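Local coordinates for FACT complex subunit SPT16 (Ashbya gossypii, PDB 6A8M), which probably acts as a subunit of the histone chaperone FACT, which reorganises nucleosomes during transcription, replication and repair, and is represented here by its N-terminal domain, at residues I213-L218 against R275-Q280; I287-G292 against R304-D309; N221-I226 against L254-S259. All coordinates share one frame; numbering follows the deposited sequence. Where two conformers were deposited one is given.

Contact 1 of 3, residues I213-L218 against R275-Q280; sequences ITDAKL and RSSETQ
Asp215 lays its CB against the carbonyl oxygen of Ser277, and beyond it OD2 comes within 3.3 Å of Ser277 CB. Next to it, the methyl of Ala216 meets the same carbonyl oxygen, with CB 3.4 Å from Ser277 O and the carboxylate of Glu278 slightly further off. The two backbones run nearly antiparallel and share a single bridge, Thr214 with Gln280. A nearly straight backbone bond runs from Asp215 N to Thr279 O (3.1 Å, 164° at the hydrogen). Gln280 adds a side-chain bond: CG stands anti to the backbone N, the chain bends at chi2 (74°), and OE1 accepts from Ile213 N at 3.1 Å, the donor lying somewhat off the amide plane. Thr214 caps the helix that starts at Asp215, its OG1 taking the N-H of Lys217 at 3.0 Å, while its CG2 rests 3.5 Å from Glu278 O. An alanine here would probably leave Lys217 N without its capping acceptor and open a small gap beside Glu278 O. A water donates to Asp215 OD2 and is also hydrogen-bonded to Thr279 OG1, so the carboxylate is tied to the loop through solvent; OD1 is engaged by Ser264 OG. Ser276, packed with CB on Ala216 CA, turns its OG to Ser219 and to Ile262 N. The contact thus pins the N-terminus of helix 215-224 to the loop between strands 261-263 and 285-295, at the surface of the M24-type domain, with Asp215 and Leu218 both packing on Ile262 of strand 261-263, and helix 179-208 reached by Leu218.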
loop_
_atom_site.group_PDB
_atom_site.type_symbol
_atom_site.label_atom_id
_atom_site.label_comp_id
_atom_site.label_asym_id
_atom_site.label_seq_id
_atom_site.Cartn_x
_atom_site.Cartn_y
_atom_site.Cartn_z
ATOM N N ILE A 213 10.469 -28.122 10.082
ATOM C CA ILE A 213 10.446 -26.671 10.003
ATOM C C ILE A 213 8.989 -26.241 9.927
ATOM O O ILE A 213 8.163 -26.916 9.301
ATOM C CB ILE A 213 11.279 -26.167 8.799
ATOM C CG1 ILE A 213 11.571 -24.677 8.912
ATOM C CG2 ILE A 213 10.594 -26.487 7.469
ATOM C CD1 ILE A 213 12.498 -24.156 7.799
ATOM N N THR A 214 8.684 -25.128 10.586
ATOM C CA THR A 214 7.366 -24.512 10.538
ATOM C C THR A 214 7.270 -23.548 9.367
ATOM O O THR A 214 8.273 -23.072 8.833
ATOM C CB THR A 214 7.052 -23.748 11.822
ATOM O OG1 THR A 214 7.886 -22.577 11.914
ATOM C CG2 THR A 214 7.255 -24.649 13.069
ATOM N N ASP A 215 6.025 -23.259 8.984
ATOM C CA ASP A 215 5.760 -22.252 7.967
ATOM C C ASP A 215 6.411 -20.915 8.325
ATOM O O ASP A 215 6.987 -20.241 7.463
ATOM C CB ASP A 215 4.249 -22.064 7.811
ATOM C CG ASP A 215 3.575 -23.239 7.138
ATOM O OD1 ASP A 215 4.271 -24.101 6.572
ATOM O OD2 ASP A 215 2.333 -23.297 7.218
ATOM N N ALA A 216 6.334 -20.524 9.600
ATOM C CA ALA A 216 6.829 -19.214 10.010
ATOM C C ALA A 216 8.356 -19.156 9.979
ATOM O O ALA A 216 8.934 -18.122 9.626
ATOM C CB ALA A 216 6.291 -18.869 11.402
ATOM N N LYS A 217 9.027 -20.252 10.319
ATOM C CA LYS A 217 10.486 -20.283 10.203
ATOM C C LYS A 217 10.924 -20.172 8.747
ATOM O O LYS A 217 11.870 -19.437 8.423
ATOM C CB LYS A 217 11.025 -21.571 10.819
ATOM C CG LYS A 217 12.534 -21.721 10.731
ATOM C CD LYS A 217 13.232 -20.563 11.412
ATOM C CE LYS A 217 14.741 -20.720 11.304
ATOM N NZ LYS A 217 15.449 -19.484 11.695
ATOM N N LEU A 218 10.238 -20.887 7.853
ATOM C CA LEU A 218 10.560 -20.804 6.435
ATOM C C LEU A 218 10.342 -19.392 5.895
ATOM O O LEU A 218 11.186 -18.873 5.156
ATOM C CB LEU A 218 9.714 -21.816 5.665
ATOM C CG LEU A 218 9.906 -21.882 4.156
ATOM C CD1 LEU A 218 11.347 -22.247 3.828
ATOM C CD2 LEU A 218 8.935 -22.896 3.557
ATOM N N ARG A 275 -1.230 -14.090 8.972
ATOM C CA ARG A 275 0.222 -14.224 8.930
ATOM C C ARG A 275 0.593 -15.680 8.653
ATOM O O ARG A 275 -0.275 -16.549 8.498
ATOM C CB ARG A 275 0.860 -13.758 10.244
ATOM C CG ARG A 275 0.983 -12.248 10.371
ATOM C CD ARG A 275 1.665 -11.871 11.678
ATOM N NE ARG A 275 0.722 -11.919 12.787
ATOM C CZ ARG A 275 1.054 -11.819 14.067
ATOM N NH1 ARG A 275 2.319 -11.664 14.434
ATOM N NH2 ARG A 275 0.109 -11.879 14.983
ATOM N N SER A 276 1.899 -15.954 8.615
ATOM C CA SER A 276 2.373 -17.320 8.432
ATOM C C SER A 276 1.829 -18.209 9.542
ATOM O O SER A 276 1.682 -17.783 10.694
ATOM C CB SER A 276 3.907 -17.395 8.450
ATOM O OG SER A 276 4.473 -16.911 7.241
ATOM N N SER A 277 1.547 -19.453 9.188
ATOM C CA SER A 277 1.147 -20.423 10.196
ATOM C C SER A 277 2.331 -20.743 11.100
ATOM O O SER A 277 3.490 -20.620 10.704
ATOM C CB SER A 277 0.634 -21.707 9.538
ATOM O OG SER A 277 -0.401 -21.433 8.614
ATOM N N GLU A 278 2.027 -21.174 12.325
ATOM C CA GLU A 278 3.038 -21.568 13.300
ATOM C C GLU A 278 3.295 -23.073 13.311
ATOM O O GLU A 278 4.091 -23.560 14.134
ATOM C CB GLU A 278 2.609 -21.109 14.707
ATOM C CG GLU A 278 2.418 -19.607 14.826
ATOM C CD GLU A 278 3.730 -18.843 14.694
ATOM O OE1 GLU A 278 4.792 -19.440 14.951
ATOM O OE2 GLU A 278 3.698 -17.648 14.336
ATOM N N THR A 279 2.634 -23.821 12.435
ATOM C CA THR A 279 2.669 -25.275 12.448
ATOM C C THR A 279 3.665 -25.796 11.420
ATOM O O THR A 279 4.098 -25.076 10.520
ATOM C CB THR A 279 1.272 -25.834 12.159
ATOM O OG1 THR A 279 0.778 -25.228 10.953
ATOM C CG2 THR A 279 0.317 -25.474 13.302
ATOM N N GLN A 280 3.991 -27.084 11.550
ATOM C CA GLN A 280 4.966 -27.738 10.680
ATOM C C GLN A 280 4.634 -27.560 9.200
ATOM O O GLN A 280 3.469 -27.582 8.791
ATOM C CB GLN A 280 5.043 -29.230 11.013
ATOM C CG GLN A 280 5.676 -30.097 9.922
ATOM C CD GLN A 280 7.189 -29.946 9.819
ATOM O OE1 GLN A 280 7.871 -29.598 10.801
ATOM N NE2 GLN A 280 7.722 -30.194 8.621
HETATM O O HOH W 1 1.420 -25.550 8.330
HETATM O O HOH W 2 -0.934 -23.803 7.804
#

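Contact 2 of 3, residues I287-G292 against R304-D309; sequences ILASCG and RTFLID
This is antiparallel strand pairing inside a beta hairpin, buried, between strands 285-295 and 298-308 of a larger mixed sheet. Ile287 and Phe306 make a hydrogen-bonded pair, with Ile287 N to Phe306 O and Phe306 N to Ile287 O both 2.8 Å, the second almost straight at 173°. Two residues on, Ala289 and Arg304 repeat the pattern: Ala289 N reaches Arg304 O at 3.0 Å and Arg304 N reaches Ala289 O at 2.9 Å. Between them Leu288 and Thr305 form a non-hydrogen-bonded pair. The short strand segments run at 152° to one another, a twist away from strict antiparallel.

Such a hairpin belongs to the curved sheets of the pita-bread fold of the M24 peptidase family, to which this part of the chain belongs by sequence. One face carries Ile287, Ala289, Arg304 and Phe306; Ile287, Ala289 and Phe306 pack on helix 179-208. There Ala289 CB touches the rim of the phenyl ring in its plane, 3.7 Å from Phe306 CE2, while Leu203 of the helix packs on both Ile287 and Phe306. Ile287, extended at chi2 (173°), sends CD1 across to Ile308 CG1 at 3.8 Å, so apolar contact continues past the last paired residues. On the other face Leu288 and Thr305 lie side by side and point the same way, Leu288 CD2 being 3.5 Å from Thr305 OG1; that hydroxyl is hydrogen-bonded to Gln416 O of strand 412-424. The guanidinium of Arg304 forms a salt bridge with Asp419 and bonds to the carbonyl oxygens of Tyr434 and Thr435.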
loop_
_atom_site.group_PDB
_atom_site.type_symbol
_atom_site.label_atom_id
_atom_site.label_comp_id
_atom_site.label_asym_id
_atom_site.label_seq_id
_atom_site.Cartn_x
_atom_site.Cartn_y
_atom_site.Cartn_z
ATOM N N ILE A 287 0.121 -25.403 -0.876
ATOM C CA ILE A 287 0.908 -24.529 -0.013
ATOM C C ILE A 287 0.781 -23.102 -0.533
ATOM O O ILE A 287 1.016 -22.848 -1.722
ATOM C CB ILE A 287 2.381 -24.963 0.037
ATOM C CG1 ILE A 287 2.454 -26.413 0.528
ATOM C CG2 ILE A 287 3.204 -23.991 0.903
ATOM C CD1 ILE A 287 3.834 -27.009 0.467
ATOM N N LEU A 288 0.391 -22.181 0.346
ATOM C CA LEU A 288 0.162 -20.793 -0.024
ATOM C C LEU A 288 1.364 -19.941 0.346
ATOM O O LEU A 288 1.907 -20.051 1.454
ATOM C CB LEU A 288 -1.075 -20.233 0.676
ATOM C CG LEU A 288 -2.370 -21.047 0.552
ATOM C CD1 LEU A 288 -3.507 -20.242 1.170
ATOM C CD2 LEU A 288 -2.693 -21.429 -0.877
ATOM N N ALA A 289 1.750 -19.055 -0.565
ATOM C CA ALA A 289 2.840 -18.133 -0.298
ATOM C C ALA A 289 2.469 -16.742 -0.778
ATOM O O ALA A 289 1.811 -16.592 -1.812
ATOM C CB ALA A 289 4.123 -18.596 -0.987
ATOM N N SER A 290 2.875 -15.730 -0.008
ATOM C CA SER A 290 2.609 -14.337 -0.359
ATOM C C SER A 290 3.815 -13.487 0.005
ATOM O O SER A 290 4.337 -13.592 1.117
ATOM C CB SER A 290 1.392 -13.759 0.384
ATOM O OG SER A 290 0.193 -14.458 0.118
ATOM N N CYS A 291 4.204 -12.594 -0.888
ATOM C CA CYS A 291 5.169 -11.621 -0.434
ATOM C C CYS A 291 4.930 -10.332 -1.191
ATOM O O CYS A 291 4.324 -10.315 -2.267
ATOM C CB CYS A 291 6.607 -12.124 -0.574
ATOM S SG CYS A 291 7.154 -12.358 -2.228
ATOM N N GLY A 292 5.360 -9.248 -0.576
ATOM C CA GLY A 292 5.106 -7.933 -1.129
ATOM C C GLY A 292 6.234 -7.003 -0.774
ATOM O O GLY A 292 6.665 -6.976 0.376
ATOM N N ARG A 304 1.117 -16.913 -4.601
ATOM C CA ARG A 304 1.104 -18.103 -5.441
ATOM C C ARG A 304 0.644 -19.275 -4.595
ATOM O O ARG A 304 0.785 -19.276 -3.360
ATOM C CB ARG A 304 2.496 -18.407 -6.034
ATOM C CG ARG A 304 2.982 -17.322 -6.987
ATOM C CD ARG A 304 2.129 -17.339 -8.240
ATOM N NE ARG A 304 2.564 -16.434 -9.308
ATOM C CZ ARG A 304 1.991 -15.252 -9.531
ATOM N NH1 ARG A 304 1.012 -14.821 -8.716
ATOM N NH2 ARG A 304 2.382 -14.500 -10.560
ATOM N N THR A 305 0.108 -20.282 -5.269
ATOM C CA THR A 305 -0.168 -21.574 -4.655
ATOM C C THR A 305 0.794 -22.587 -5.264
ATOM O O THR A 305 0.962 -22.632 -6.491
ATOM C CB THR A 305 -1.620 -22.007 -4.907
ATOM O OG1 THR A 305 -2.518 -21.030 -4.382
ATOM C CG2 THR A 305 -1.909 -23.344 -4.231
ATOM N N PHE A 306 1.456 -23.366 -4.419
ATOM C CA PHE A 306 2.312 -24.441 -4.885
ATOM C C PHE A 306 1.614 -25.762 -4.581
ATOM O O PHE A 306 0.968 -25.902 -3.537
ATOM C CB PHE A 306 3.692 -24.357 -4.241
ATOM C CG PHE A 306 4.389 -23.051 -4.497
ATOM C CD1 PHE A 306 5.063 -22.828 -5.691
ATOM C CD2 PHE A 306 4.333 -22.034 -3.566
ATOM C CE1 PHE A 306 5.702 -21.599 -5.947
ATOM C CE2 PHE A 306 4.935 -20.802 -3.811
ATOM C CZ PHE A 306 5.631 -20.579 -4.995
ATOM N N LEU A 307 1.681 -26.695 -5.530
ATOM C CA LEU A 307 0.999 -27.984 -5.426
ATOM C C LEU A 307 2.037 -29.092 -5.309
ATOM O O LEU A 307 2.948 -29.180 -6.139
ATOM C CB LEU A 307 0.095 -28.235 -6.642
ATOM C CG LEU A 307 -0.912 -27.143 -6.995
ATOM C CD1 LEU A 307 -1.653 -27.511 -8.288
ATOM C CD2 LEU A 307 -1.875 -26.976 -5.860
ATOM N N ILE A 308 1.913 -29.915 -4.270
ATOM C CA ILE A 308 2.804 -31.052 -4.043
ATOM C C ILE A 308 1.963 -32.306 -4.174
ATOM O O ILE A 308 1.106 -32.565 -3.321
ATOM C CB ILE A 308 3.462 -31.013 -2.659
ATOM C CG1 ILE A 308 4.026 -29.613 -2.356
ATOM C CG2 ILE A 308 4.473 -32.154 -2.533
ATOM C CD1 ILE A 308 4.980 -29.092 -3.382
ATOM N N ASP A 309 2.220 -33.101 -5.214
ATOM C CA ASP A 309 1.448 -34.305 -5.489
ATOM C C ASP A 309 -0.054 -34.034 -5.358
ATOM O O ASP A 309 -0.759 -34.750 -4.641
ATOM C CB ASP A 309 1.874 -35.429 -4.555
ATOM C CG ASP A 309 3.276 -35.921 -4.844
ATOM O OD1 ASP A 309 3.566 -36.177 -6.025
ATOM O OD2 ASP A 309 4.088 -36.052 -3.901
#

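Contact 3 of 3, residues N221-I226 against L254-S259; sequences NVENEI and LDWAYS
Trp256 and Glu223 carry the polar part of this contact. The indole NE1 donates to the carbonyl oxygen of Glu223 at 2.8 Å, fairly straight (160°), and the acceptor lies close to the ring plane. The donor in turn sits in the carbonyl plane on a lone pair of Glu223 O, an orientation that helps to fix the rotation of the indole. The same oxygen also takes a weak backbone bond from Ile226 N. A second hydrogen bond comes from the glutamate side chain: CG stands anti to the backbone N (chi1 -176°) and the chain runs on extended, bringing OE1 to Ser259 OG at 2.6 Å. The serine hydroxyl donates to the syn side of the carboxylate, a little out of its plane. On the way there Glu223 CG lies out of the ring plane, 3.6 Å from Trp256 NE1 and on the side opposite Ile226 CD1, and the carboxylate and ring planes end up steeply inclined.

Apolar contact is supplied mainly by Ile226, which slides past the indole in the opposite direction. Its CD1 sits over one face in a CH-pi contact, 4.0 Å from the centroid of the five-membered ring, and CG2 lies 3.7 Å from Trp256 CD1. Ile226 CD1 also approaches Leu254 CD2 at 4.2 Å, so one methyl bridges the tryptophan and the leucine two residues earlier. Val222 CG1 adds a looser touch on Trp256 CH2.

Around this, Phe195 of helix 179-208 meets the indole edge-to-face and also packs on Ile226, while Asp255 forms a salt bridge with Arg294. Within the M24 peptidase-like part of the chain, the C-terminal part of helix 215-224 is thereby joined to strand 254-256, which pairs in turn with strand 285-295.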
loop_
_atom_site.group_PDB
_atom_site.type_symbol
_atom_site.label_atom_id
_atom_site.label_comp_id
_atom_site.label_asym_id
_atom_site.label_seq_id
_atom_site.Cartn_x
_atom_site.Cartn_y
_atom_site.Cartn_z
ATOM N N ASN A 221 13.076 -17.133 6.977
ATOM C CA ASN A 221 14.310 -17.310 6.216
ATOM C C ASN A 221 14.306 -16.437 4.966
ATOM O O ASN A 221 15.280 -15.726 4.678
ATOM C CB ASN A 221 14.477 -18.778 5.828
ATOM C CG ASN A 221 14.795 -19.667 7.012
ATOM O OD1 ASN A 221 15.050 -19.181 8.111
ATOM N ND2 ASN A 221 14.798 -20.974 6.787
ATOM N N VAL A 222 13.213 -16.499 4.207
ATOM C CA VAL A 222 13.055 -15.674 3.012
ATOM C C VAL A 222 13.101 -14.197 3.370
ATOM O O VAL A 222 13.782 -13.405 2.707
ATOM C CB VAL A 222 11.743 -16.027 2.299
ATOM C CG1 VAL A 222 11.464 -15.026 1.193
ATOM C CG2 VAL A 222 11.809 -17.446 1.763
ATOM N N GLU A 223 12.365 -13.805 4.422
ATOM C CA GLU A 223 12.288 -12.405 4.831
ATOM C C GLU A 223 13.674 -11.806 5.070
ATOM O O GLU A 223 13.941 -10.662 4.691
ATOM C CB GLU A 223 11.391 -12.281 6.081
ATOM C CG GLU A 223 11.150 -10.863 6.549
ATOM C CD GLU A 223 10.021 -10.767 7.572
ATOM O OE1 GLU A 223 9.712 -9.645 8.043
ATOM O OE2 GLU A 223 9.454 -11.821 7.915
ATOM N N ASN A 224 14.571 -12.559 5.690
ATOM C CA ASN A 224 15.882 -12.021 6.010
ATOM C C ASN A 224 16.792 -11.922 4.793
ATOM O O ASN A 224 17.840 -11.273 4.876
ATOM C CB ASN A 224 16.528 -12.882 7.098
ATOM C CG ASN A 224 15.773 -12.781 8.428
ATOM O OD1 ASN A 224 15.270 -13.773 8.961
ATOM N ND2 ASN A 224 15.701 -11.577 8.963
ATOM N N GLU A 225 16.402 -12.524 3.667
ATOM C CA GLU A 225 17.213 -12.425 2.458
ATOM C C GLU A 225 17.322 -10.991 1.952
ATOM O O GLU A 225 18.305 -10.662 1.278
ATOM C CB GLU A 225 16.625 -13.324 1.365
ATOM C CG GLU A 225 16.666 -14.807 1.699
ATOM C CD GLU A 225 18.024 -15.410 1.443
ATOM O OE1 GLU A 225 18.620 -15.078 0.400
ATOM O OE2 GLU A 225 18.498 -16.207 2.282
ATOM N N ILE A 226 16.354 -10.128 2.273
ATOM C CA ILE A 226 16.378 -8.753 1.769
ATOM C C ILE A 226 17.516 -7.963 2.380
ATOM O O ILE A 226 17.888 -6.912 1.853
ATOM C CB ILE A 226 15.039 -8.040 2.038
ATOM C CG1 ILE A 226 14.838 -6.838 1.083
ATOM C CG2 ILE A 226 14.939 -7.613 3.490
ATOM C CD1 ILE A 226 13.394 -6.377 1.015
ATOM N N LEU A 254 14.621 -0.255 -1.107
ATOM C CA LEU A 254 13.857 -1.496 -1.215
ATOM C C LEU A 254 13.601 -2.046 0.186
ATOM O O LEU A 254 14.523 -2.103 1.009
ATOM C CB LEU A 254 14.612 -2.521 -2.065
ATOM C CG LEU A 254 13.759 -3.692 -2.539
ATOM C CD1 LEU A 254 13.011 -3.304 -3.796
ATOM C CD2 LEU A 254 14.629 -4.930 -2.768
ATOM N N ASP A 255 12.353 -2.440 0.457
ATOM C CA ASP A 255 11.992 -3.004 1.756
ATOM C C ASP A 255 10.816 -3.968 1.561
ATOM O O ASP A 255 10.245 -4.073 0.478
ATOM C CB ASP A 255 11.660 -1.875 2.753
ATOM C CG ASP A 255 11.720 -2.317 4.219
ATOM O OD1 ASP A 255 12.059 -3.481 4.508
ATOM O OD2 ASP A 255 11.432 -1.459 5.085
ATOM N N TRP A 256 10.443 -4.669 2.620
ATOM C CA TRP A 256 9.213 -5.452 2.593
ATOM C C TRP A 256 7.998 -4.556 2.808
ATOM O O TRP A 256 8.035 -3.620 3.608
ATOM C CB TRP A 256 9.226 -6.523 3.687
ATOM C CG TRP A 256 10.168 -7.643 3.429
ATOM C CD1 TRP A 256 11.336 -7.909 4.092
ATOM C CD2 TRP A 256 10.034 -8.659 2.428
ATOM N NE1 TRP A 256 11.923 -9.034 3.574
ATOM C CE2 TRP A 256 11.156 -9.506 2.543
ATOM C CE3 TRP A 256 9.080 -8.934 1.444
ATOM C CZ2 TRP A 256 11.350 -10.610 1.717
ATOM C CZ3 TRP A 256 9.278 -10.024 0.618
ATOM C CH2 TRP A 256 10.395 -10.859 0.765
ATOM N N ALA A 257 6.894 -4.876 2.113
ATOM C CA ALA A 257 5.619 -4.239 2.436
ATOM C C ALA A 257 4.958 -4.862 3.659
ATOM O O ALA A 257 4.150 -4.204 4.338
ATOM C CB ALA A 257 4.662 -4.317 1.246
ATOM N N TYR A 258 5.273 -6.123 3.927
ATOM C CA TYR A 258 4.773 -6.890 5.061
ATOM C C TYR A 258 5.669 -8.120 5.158
ATOM O O TYR A 258 6.417 -8.439 4.229
ATOM C CB TYR A 258 3.282 -7.280 4.892
ATOM C CG TYR A 258 3.000 -8.136 3.685
ATOM C CD1 TYR A 258 2.747 -7.565 2.434
ATOM C CD2 TYR A 258 2.998 -9.525 3.782
ATOM C CE1 TYR A 258 2.505 -8.367 1.327
ATOM C CE2 TYR A 258 2.748 -10.326 2.691
ATOM C CZ TYR A 258 2.503 -9.740 1.461
ATOM O OH TYR A 258 2.279 -10.547 0.372
ATOM N N SER A 259 5.592 -8.807 6.288
ATOM C CA SER A 259 6.365 -10.031 6.454
ATOM C C SER A 259 5.800 -11.122 5.549
ATOM O O SER A 259 4.586 -11.338 5.537
ATOM C CB SER A 259 6.338 -10.497 7.913
ATOM O OG SER A 259 7.166 -9.685 8.738
#

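In the fold
Contacts 1 and 3 share helix 215-224: contact 1 holds its start, contact 3 lies toward its C-terminal end, and their centres lie 15 Å apart. They meet where Ile213 CD1 packs 4.1 Å from Asn221 ND2. Contacts 2 and 3 meet in one sheet, since strand 254-256 borders strand 285-295; Gly292 O and Ala257 N, 2.7 Å apart, probably form a hydrogen bond there, although the centres are 17 Å apart. Contacts 1 and 2 do not touch, their nearest atoms being about 6 Å apart and their centres 13 Å. All three lie in the M24-like region, and helix 179-208 is a neighbour common to each.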